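Local coordinates for ABC transporter substrate-binding protein (Rhizobium radiobacter, PDB 6TFX) that binds the mannityl-opine mannopinic acid as the solute-binding protein of an ABC transporter, probably delivering it for import into the cell, at residues Trp60-Leu73 / Lys122-Leu136. Numbering follows the deposited sequence.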
loop_
_atom_site.group_PDB
_atom_site.type_symbol
_atom_site.label_atom_id
_atom_site.label_comp_id
_atom_site.label_asym_id
_atom_site.label_seq_id
_atom_site.Cartn_x
_atom_site.Cartn_y
_atom_site.Cartn_z
ATOM N N TRP A 60 5.086 25.824 7.711
ATOM C CA TRP A 60 5.047 25.206 9.023
ATOM C C TRP A 60 6.351 25.435 9.711
ATOM O O TRP A 60 7.352 25.745 9.053
ATOM C CB TRP A 60 4.727 23.714 8.955
ATOM C CG TRP A 60 5.672 22.911 8.119
ATOM C CD1 TRP A 60 6.786 22.241 8.541
ATOM C CD2 TRP A 60 5.558 22.663 6.712
ATOM N NE1 TRP A 60 7.398 21.625 7.472
ATOM C CE2 TRP A 60 6.657 21.862 6.337
ATOM C CE3 TRP A 60 4.616 23.028 5.733
ATOM C CZ2 TRP A 60 6.871 21.460 5.013
ATOM C CZ3 TRP A 60 4.824 22.626 4.426
ATOM C CH2 TRP A 60 5.936 21.846 4.078
ATOM N N GLU A 61 6.349 25.266 11.030
ATOM C CA GLU A 61 7.550 25.409 11.826
ATOM C C GLU A 61 7.435 24.551 13.066
ATOM O O GLU A 61 6.325 24.211 13.493
ATOM C CB GLU A 61 7.805 26.883 12.198
ATOM C CG GLU A 61 6.764 27.513 13.102
ATOM C CD GLU A 61 6.886 29.017 13.265
ATOM O OE1 GLU A 61 8.029 29.522 13.370
ATOM O OE2 GLU A 61 5.832 29.693 13.296
ATOM N N SER A 62 8.572 24.202 13.641
ATOM C CA SER A 62 8.573 23.454 14.895
ATOM C C SER A 62 9.309 24.265 15.930
ATOM O O SER A 62 10.130 25.124 15.578
ATOM C CB SER A 62 9.267 22.106 14.729
ATOM O OG SER A 62 10.609 22.269 14.298
ATOM N N ASN A 63 9.052 23.972 17.212
ATOM C CA ASN A 63 9.804 24.596 18.295
ATOM C C ASN A 63 11.187 23.894 18.360
ATOM O O ASN A 63 11.421 22.902 17.636
ATOM C CB ASN A 63 9.052 24.492 19.629
ATOM C CG ASN A 63 8.844 23.084 20.126
ATOM O OD1 ASN A 63 9.002 22.093 19.388
ATOM N ND2 ASN A 63 8.496 22.971 21.403
ATOM N N ALA A 64 12.103 24.408 19.209
ATOM C CA ALA A 64 13.463 23.850 19.280
ATOM C C ALA A 64 13.501 22.322 19.518
ATOM O O ALA A 64 14.242 21.611 18.816
ATOM C CB ALA A 64 14.282 24.550 20.353
ATOM N N ASP A 65 12.676 21.819 20.462
ATOM C CA ASP A 65 12.719 20.390 20.762
ATOM C C ASP A 65 11.956 19.539 19.766
ATOM O O ASP A 65 11.959 18.314 19.893
ATOM C CB ASP A 65 12.297 20.066 22.208
ATOM C CG ASP A 65 10.900 20.483 22.620
ATOM O OD1 ASP A 65 10.030 20.605 21.735
ATOM O OD2 ASP A 65 10.675 20.691 23.841
ATOM N N GLN A 66 11.314 20.171 18.755
ATOM C CA GLN A 66 10.569 19.464 17.704
ATOM C C GLN A 66 9.431 18.613 18.253
ATOM O O GLN A 66 9.048 17.591 17.659
ATOM C CB GLN A 66 11.492 18.648 16.764
ATOM C CG GLN A 66 12.494 19.542 16.046
ATOM C CD GLN A 66 13.398 18.665 15.229
ATOM O OE1 GLN A 66 14.310 18.008 15.749
ATOM N NE2 GLN A 66 13.144 18.607 13.942
ATOM N N LEU A 67 8.857 19.058 19.366
ATOM C CA LEU A 67 7.679 18.380 19.917
ATOM C C LEU A 67 6.402 19.146 19.569
ATOM O O LEU A 67 5.310 18.587 19.701
ATOM C CB LEU A 67 7.757 18.239 21.444
ATOM C CG LEU A 67 8.920 17.398 22.001
ATOM C CD1 LEU A 67 8.866 17.346 23.524
ATOM C CD2 LEU A 67 8.901 16.005 21.457
ATOM N N VAL A 68 6.525 20.424 19.189
ATOM C CA VAL A 68 5.337 21.222 18.870
ATOM C C VAL A 68 5.516 21.777 17.474
ATOM O O VAL A 68 6.478 22.507 17.216
ATOM C CB VAL A 68 5.092 22.340 19.919
ATOM C CG1 VAL A 68 3.842 23.155 19.558
ATOM C CG2 VAL A 68 4.968 21.759 21.325
ATOM N N TRP A 69 4.604 21.401 16.578
ATOM C CA TRP A 69 4.617 21.809 15.174
ATOM C C TRP A 69 3.416 22.684 14.880
ATOM O O TRP A 69 2.287 22.319 15.225
ATOM C CB TRP A 69 4.586 20.573 14.288
ATOM C CG TRP A 69 5.847 19.764 14.383
ATOM C CD1 TRP A 69 6.250 18.985 15.431
ATOM C CD2 TRP A 69 6.851 19.629 13.373
ATOM N NE1 TRP A 69 7.458 18.391 15.147
ATOM C CE2 TRP A 69 7.839 18.749 13.880
ATOM C CE3 TRP A 69 6.986 20.125 12.058
ATOM C CZ2 TRP A 69 8.961 18.375 13.133
ATOM C CZ3 TRP A 69 8.109 19.758 11.317
ATOM C CH2 TRP A 69 9.076 18.891 11.853
ATOM N N THR A 70 3.656 23.816 14.213
ATOM C CA THR A 70 2.569 24.745 13.885
ATOM C C THR A 70 2.462 24.848 12.372
ATOM O O THR A 70 3.448 25.182 11.716
ATOM C CB THR A 70 2.803 26.110 14.549
ATOM O OG1 THR A 70 2.966 25.906 15.962
ATOM C CG2 THR A 70 1.642 27.077 14.305
ATOM N N PHE A 71 1.280 24.518 11.840
ATOM C CA PHE A 71 0.998 24.556 10.406
ATOM C C PHE A 71 0.081 25.711 10.066
ATOM O O PHE A 71 -0.974 25.852 10.684
ATOM C CB PHE A 71 0.341 23.242 9.936
ATOM C CG PHE A 71 1.297 22.073 9.964
ATOM C CD1 PHE A 71 1.565 21.398 11.153
ATOM C CD2 PHE A 71 1.959 21.666 8.808
ATOM C CE1 PHE A 71 2.509 20.369 11.193
ATOM C CE2 PHE A 71 2.875 20.612 8.843
ATOM C CZ PHE A 71 3.159 19.984 10.036
ATOM N N LYS A 72 0.487 26.530 9.087
ATOM C CA LYS A 72 -0.318 27.663 8.640
ATOM C C LYS A 72 -1.033 27.228 7.377
ATOM O O LYS A 72 -0.394 26.850 6.392
ATOM C CB LYS A 72 0.541 28.922 8.412
ATOM C CG LYS A 72 1.086 29.524 9.713
ATOM C CD LYS A 72 0.020 30.296 10.491
ATOM C CE LYS A 72 0.510 30.800 11.827
ATOM N NZ LYS A 72 -0.558 31.547 12.544
ATOM N N LEU A 73 -2.353 27.223 7.427
ATOM C CA LEU A 73 -3.133 26.744 6.299
ATOM C C LEU A 73 -3.302 27.783 5.240
ATOM O O LEU A 73 -3.409 28.979 5.527
ATOM C CB LEU A 73 -4.527 26.242 6.732
ATOM C CG LEU A 73 -4.562 25.230 7.887
ATOM C CD1 LEU A 73 -5.946 24.678 8.040
ATOM C CD2 LEU A 73 -3.574 24.094 7.665
ATOM N N LYS A 122 -7.064 29.146 10.532
ATOM C CA LYS A 122 -6.003 28.820 9.573
ATOM C C LYS A 122 -4.686 28.369 10.233
ATOM O O LYS A 122 -3.636 28.460 9.607
ATOM C CB LYS A 122 -5.768 30.000 8.594
ATOM C CG LYS A 122 -5.281 31.301 9.267
ATOM C CD LYS A 122 -5.085 32.444 8.267
ATOM C CE LYS A 122 -4.909 33.781 8.950
ATOM N NZ LYS A 122 -3.523 34.300 8.815
ATOM N N THR A 123 -4.726 27.943 11.498
ATOM C CA THR A 123 -3.509 27.542 12.198
ATOM C C THR A 123 -3.785 26.275 12.997
ATOM O O THR A 123 -4.700 26.263 13.823
ATOM C CB THR A 123 -3.021 28.685 13.120
ATOM O OG1 THR A 123 -2.869 29.873 12.339
ATOM C CG2 THR A 123 -1.705 28.358 13.816
ATOM N N VAL A 124 -2.970 25.223 12.755
ATOM C CA VAL A 124 -3.085 23.928 13.431
ATOM C C VAL A 124 -1.805 23.700 14.232
ATOM O O VAL A 124 -0.708 23.831 13.683
ATOM C CB VAL A 124 -3.260 22.787 12.382
ATOM C CG1 VAL A 124 -3.264 21.415 13.066
ATOM C CG2 VAL A 124 -4.541 22.982 11.573
ATOM N N ARG A 125 -1.948 23.313 15.503
ATOM C CA ARG A 125 -0.804 23.001 16.341
ATOM C C ARG A 125 -0.858 21.502 16.631
ATOM O O ARG A 125 -1.857 21.014 17.147
ATOM C CB ARG A 125 -0.859 23.780 17.656
ATOM C CG ARG A 125 0.318 23.497 18.608
ATOM C CD ARG A 125 0.125 24.175 19.968
ATOM N NE ARG A 125 0.060 25.626 19.840
ATOM C CZ ARG A 125 -0.531 26.433 20.716
ATOM N NH1 ARG A 125 -1.121 25.935 21.798
ATOM N NH2 ARG A 125 -0.543 27.746 20.513
ATOM N N ILE A 126 0.222 20.787 16.302
ATOM C CA ILE A 126 0.321 19.346 16.575
ATOM C C ILE A 126 1.407 19.183 17.645
ATOM O O ILE A 126 2.535 19.629 17.449
ATOM C CB ILE A 126 0.690 18.549 15.297
ATOM C CG1 ILE A 126 -0.415 18.739 14.220
ATOM C CG2 ILE A 126 0.920 17.063 15.625
ATOM C CD1 ILE A 126 -0.088 18.170 12.870
ATOM N N THR A 127 1.051 18.563 18.768
ATOM C CA THR A 127 1.999 18.332 19.856
ATOM C C THR A 127 2.256 16.827 19.874
ATOM O O THR A 127 1.313 16.024 19.798
ATOM C CB THR A 127 1.386 18.793 21.197
ATOM O OG1 THR A 127 1.090 20.191 21.112
ATOM C CG2 THR A 127 2.331 18.544 22.399
ATOM N N LEU A 128 3.541 16.462 20.000
ATOM C CA LEU A 128 3.995 15.074 20.001
ATOM C C LEU A 128 4.407 14.645 21.394
ATOM O O LEU A 128 4.862 15.477 22.186
ATOM C CB LEU A 128 5.218 14.922 19.058
ATOM C CG LEU A 128 5.018 15.462 17.629
ATOM C CD1 LEU A 128 6.315 15.325 16.806
ATOM C CD2 LEU A 128 3.874 14.766 16.935
ATOM N N THR A 129 4.324 13.330 21.650
ATOM C CA THR A 129 4.770 12.765 22.936
ATOM C C THR A 129 6.305 12.607 22.933
ATOM O O THR A 129 6.896 12.410 23.990
ATOM C CB THR A 129 4.101 11.402 23.196
ATOM O OG1 THR A 129 4.588 10.444 22.255
ATOM C CG2 THR A 129 2.591 11.466 23.144
ATOM N N ARG A 130 6.927 12.627 21.741
ATOM C CA ARG A 130 8.382 12.494 21.571
ATOM C C ARG A 130 8.712 12.904 20.141
ATOM O O ARG A 130 7.806 13.033 19.331
ATOM C CB ARG A 130 8.841 11.046 21.815
ATOM C CG ARG A 130 8.152 10.088 20.877
ATOM C CD ARG A 130 8.889 8.801 20.718
ATOM N NE ARG A 130 8.108 7.860 19.908
ATOM C CZ ARG A 130 8.218 7.717 18.589
ATOM N NH1 ARG A 130 9.048 8.485 17.896
ATOM N NH2 ARG A 130 7.483 6.815 17.951
ATOM N N ARG A 131 9.998 13.101 19.822
ATOM C CA ARG A 131 10.317 13.467 18.439
ATOM C C ARG A 131 9.938 12.360 17.469
ATOM O O ARG A 131 10.095 11.165 17.777
ATOM C CB ARG A 131 11.792 13.837 18.305
ATOM C CG ARG A 131 12.041 15.239 18.834
ATOM C CD ARG A 131 13.512 15.640 18.834
ATOM N NE ARG A 131 14.263 15.005 19.924
ATOM C CZ ARG A 131 14.231 15.402 21.193
ATOM N NH1 ARG A 131 13.485 16.452 21.556
ATOM N NH2 ARG A 131 14.936 14.753 22.113
ATOM N N VAL A 132 9.402 12.762 16.298
ATOM C CA VAL A 132 8.965 11.825 15.268
ATOM C C VAL A 132 9.675 12.253 13.977
ATOM O O VAL A 132 9.196 13.139 13.259
ATOM C CB VAL A 132 7.425 11.797 15.100
ATOM C CG1 VAL A 132 7.026 10.807 13.991
ATOM C CG2 VAL A 132 6.753 11.421 16.432
ATOM N N PRO A 133 10.857 11.645 13.705
ATOM C CA PRO A 133 11.649 12.072 12.540
ATOM C C PRO A 133 10.876 12.105 11.218
ATOM O O PRO A 133 11.060 13.058 10.419
ATOM C CB PRO A 133 12.814 11.086 12.523
ATOM C CG PRO A 133 13.019 10.741 14.010
ATOM C CD PRO A 133 11.585 10.653 14.530
ATOM N N SER A 134 9.990 11.111 11.015
ATOM C CA SER A 134 9.236 11.019 9.757
ATOM C C SER A 134 7.831 11.633 9.856
ATOM O O SER A 134 6.921 11.201 9.132
ATOM C CB SER A 134 9.151 9.555 9.329
ATOM O OG SER A 134 8.519 8.777 10.334
ATOM N N LEU A 135 7.658 12.685 10.707
ATOM C CA LEU A 135 6.334 13.292 10.879
ATOM C C LEU A 135 5.720 13.749 9.551
ATOM O O LEU A 135 4.516 13.569 9.343
ATOM C CB LEU A 135 6.397 14.476 11.863
ATOM C CG LEU A 135 5.050 15.170 12.147
ATOM C CD1 LEU A 135 4.034 14.225 12.835
ATOM C CD2 LEU A 135 5.240 16.435 12.923
ATOM N N LEU A 136 6.524 14.381 8.675
ATOM C CA LEU A 136 5.939 14.884 7.426
ATOM C C LEU A 136 5.335 13.774 6.577
ATOM O O LEU A 136 4.259 13.973 6.025
ATOM C CB LEU A 136 6.955 15.711 6.616
ATOM C CG LEU A 136 7.404 17.016 7.265
ATOM C CD1 LEU A 136 8.470 17.687 6.405
ATOM C CD2 LEU A 136 6.226 17.969 7.525
HETATM O O HOH W 1 9.539 15.588 15.795
HETATM O O HOH W 2 1.258 26.976 17.745
#
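Trp-69 and Ile-126 form one of the two hydrogen-bonded pairs of an antiparallel ladder that joins strands 68-73 and 123-128, the two inner strands of a four-stranded sheet. Trp-69 N reaches Ile-126 O at 2.9 Å in a nearly straight bond (178°), and Ile-126 N returns one to Trp-69 O. Phe-71 and Val-124 repeat the exchange, and one hydrogen bond at each end, Leu-128 N to Leu-67 O and Leu-73 N to Lys-122 O, extends the ladder.

Apolar groups gather on the face that carries Trp-69, Phe-71, Val-124 and Ile-126. The start of helix 135-138 folds beneath it, and Leu-135, its CG anti to the backbone N (chi1 -178°), sets CD2 almost directly above the five-membered ring of Trp-69, a CH-pi contact 3.5 Å from its centroid. Ser-62 CB lies over the opposite indole face. The broad indole thus offers flat apolar surfaces while its NE1 still donates to Gln-66 O at 3.1 Å, from above the carbonyl plane. Ile-126 CD1 comes within 3.8 Å of Phe-71 CE1. Branched Val-124 and Ile-126 suit extended backbone, and both also pack on helix 88-98.

The other face is more polar. Lys-72, bent at chi2 (-76°), brings NZ to 2.9 Å from Thr-123 OG1, a hydroxyl also bonded to Asp-120. A water links Thr-70 OG1 with NE of Arg-125; the arginine's apolar CG and CD lie against Val-68 CG1.

Beyond the strands, Arg-131 NH1 donates to Asp-65 O at 2.9 Å, on a lone pair and within the guanidinium plane. A second water bridges Gln-66 O and Val-132 N.

Away from the opine and metal sites of this family 5 solute-binding protein, the chemistry divides by face: apolar, ring-rich packing seats the sheet on its helices, while long polar chains and water suit the more accessible side.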